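Local coordinates for protein carbohydrate binding module E1 (Uncultured bacterium, PDB 5KLF) that probably binds beta-glucan chains such as cellulose through a beta-sandwich carbohydrate-binding module, at residues A[15-20]-A[31-36]. Residues are numbered along the deposited sequence; the frame is centred on the assembly and turned at random.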
loop_
_atom_site.group_PDB
_atom_site.type_symbol
_atom_site.label_atom_id
_atom_site.label_comp_id
_atom_site.label_asym_id
_atom_site.label_seq_id
_atom_site.Cartn_x
_atom_site.Cartn_y
_atom_site.Cartn_z
ATOM N N LYS A 15 8.316 -6.166 3.474
ATOM C CA LYS A 15 8.901 -4.953 2.924
ATOM C C LYS A 15 8.479 -3.782 3.794
ATOM O O LYS A 15 7.421 -3.817 4.436
ATOM C CB LYS A 15 8.435 -4.702 1.484
ATOM C CG LYS A 15 8.930 -5.777 0.499
ATOM C CD LYS A 15 8.428 -5.514 -0.944
ATOM C CE LYS A 15 8.972 -6.630 -1.839
ATOM N NZ LYS A 15 8.402 -6.591 -3.228
ATOM N N THR A 16 9.290 -2.734 3.796
ATOM C CA THR A 16 8.949 -1.512 4.526
ATOM C C THR A 16 8.988 -0.356 3.534
ATOM O O THR A 16 10.001 -0.157 2.862
ATOM C CB THR A 16 9.905 -1.241 5.700
ATOM O OG1 THR A 16 9.896 -2.344 6.639
ATOM C CG2 THR A 16 9.467 0.036 6.472
ATOM N N ALA A 17 7.891 0.394 3.431
ATOM C CA ALA A 17 7.830 1.534 2.518
ATOM C C ALA A 17 8.295 2.809 3.218
ATOM O O ALA A 17 7.970 3.051 4.380
ATOM C CB ALA A 17 6.402 1.727 1.969
ATOM N N ALA A 18 9.047 3.632 2.500
ATOM C CA ALA A 18 9.438 4.943 3.003
ATOM C C ALA A 18 8.563 5.975 2.325
ATOM O O ALA A 18 8.230 5.817 1.143
ATOM C CB ALA A 18 10.907 5.239 2.713
ATOM N N LYS A 19 8.211 7.040 3.066
ATOM C CA LYS A 19 7.294 8.048 2.547
ATOM C C LYS A 19 7.804 8.621 1.234
ATOM O O LYS A 19 8.911 9.173 1.162
ATOM C CB LYS A 19 7.106 9.164 3.585
ATOM C CG LYS A 19 6.241 10.298 3.113
ATOM C CD LYS A 19 6.256 11.416 4.223
ATOM C CE LYS A 19 5.191 12.476 4.010
ATOM N NZ LYS A 19 5.384 13.229 2.720
ATOM N N GLY A 20 6.994 8.466 0.187
ATOM C CA GLY A 20 7.275 9.016 -1.122
ATOM C C GLY A 20 8.291 8.269 -1.954
ATOM O O GLY A 20 8.662 8.766 -3.026
ATOM N N ILE A 31 3.260 -4.945 3.377
ATOM C CA ILE A 31 4.154 -3.791 3.442
ATOM C C ILE A 31 3.884 -3.004 4.722
ATOM O O ILE A 31 2.723 -2.707 5.047
ATOM C CB ILE A 31 3.969 -2.939 2.179
ATOM C CG1 ILE A 31 4.358 -3.791 0.950
ATOM C CG2 ILE A 31 4.805 -1.630 2.251
ATOM C CD1 ILE A 31 3.418 -3.555 -0.146
ATOM N N LYS A 32 4.950 -2.726 5.488
ATOM C CA LYS A 32 4.842 -1.838 6.644
ATOM C C LYS A 32 4.986 -0.390 6.174
ATOM O O LYS A 32 5.868 -0.081 5.367
ATOM C CB LYS A 32 5.923 -2.152 7.670
ATOM C CG LYS A 32 5.917 -1.207 8.851
ATOM C CD LYS A 32 6.922 -1.666 9.902
ATOM C CE LYS A 32 7.000 -0.631 11.067
ATOM N NZ LYS A 32 8.018 -1.105 12.045
ATOM N N TYR A 33 4.126 0.494 6.677
ATOM C CA TYR A 33 4.236 1.919 6.359
ATOM C C TYR A 33 3.796 2.724 7.566
ATOM O O TYR A 33 2.693 2.519 8.075
ATOM C CB TYR A 33 3.358 2.312 5.162
ATOM C CG TYR A 33 3.514 3.779 4.821
ATOM C CD1 TYR A 33 4.756 4.274 4.418
ATOM C CD2 TYR A 33 2.455 4.672 4.942
ATOM C CE1 TYR A 33 4.930 5.629 4.107
ATOM C CE2 TYR A 33 2.615 6.054 4.620
ATOM C CZ TYR A 33 3.860 6.506 4.206
ATOM O OH TYR A 33 4.073 7.837 3.890
ATOM N N ASN A 34 4.647 3.638 8.027
ATOM C CA ASN A 34 4.266 4.477 9.149
ATOM C C ASN A 34 3.703 5.769 8.581
ATOM O O ASN A 34 4.405 6.486 7.854
ATOM C CB ASN A 34 5.454 4.754 10.067
ATOM C CG ASN A 34 5.069 5.587 11.245
ATOM O OD1 ASN A 34 5.007 6.822 11.155
ATOM N ND2 ASN A 34 4.822 4.926 12.379
ATOM N N LYS A 35 2.424 6.038 8.864
ATOM C CA LYS A 35 1.784 7.302 8.489
ATOM C C LYS A 35 1.761 8.219 9.701
ATOM O O LYS A 35 1.013 7.981 10.656
ATOM C CB LYS A 35 0.360 7.090 7.983
ATOM C CG LYS A 35 -0.420 8.425 7.869
ATOM C CD LYS A 35 -1.506 8.269 6.850
ATOM C CE LYS A 35 -2.778 7.699 7.446
ATOM N NZ LYS A 35 -3.336 8.484 8.571
ATOM N N SER A 36 2.540 9.296 9.647
ATOM C CA SER A 36 2.673 10.147 10.819
ATOM C C SER A 36 1.456 11.035 11.021
ATOM O O SER A 36 1.155 11.408 12.154
ATOM C CB SER A 36 3.925 11.008 10.693
ATOM O OG SER A 36 3.784 11.858 9.576
HETATM O O HOH W 1 7.230 3.729 6.850
#
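Lys15 and Thr16 pair in parallel with Ile31 and Lys32. Lys32 bonds through both its backbone polar groups: its N gives a hydrogen bond to Lys15 O at 2.9 Å, and its O accepts one from Ala17 N at 2.8 Å. In the second, Ala17 N meets the Lys32 carbonyl almost head-on, with a C=O...N angle of 175°. Thr16 and Lys32 lie side by side on one face of the sheet. Past Ala17 the two segments separate, and a water bridges the gap, donating to Ala17 O and accepting from Asn34 N.

Tyr33 reaches across at this point. From CB, CG stands anti to the backbone N (chi1 -178°), which carries the ring toward residues 17-19. Tyr33 CD1 meets Ala17 O at 3.4 Å and Ala17 CB at 3.9 Å. Tyr33 CE1 comes next, 3.7 Å from Lys19 N; this N and Ala17 O both lie at the ring edge, in its plane. The tip, Tyr33 OH, touches Lys19 CB at 3.3 Å, and hydrogen-bonds to Asn96. Lys19 runs on to a salt bridge with Asp95. An alanine in place of Tyr33 would probably open a gap beside residues 17-19 and leave Asn96 without its hydroxyl partner. Ala17 CB also packs on Ile31 CG2 at 3.7 Å, and on Phe94 of the other sheet. The arrangement is a parallel edge strand whose continuation crosses to the second sheet of a beta-sandwich.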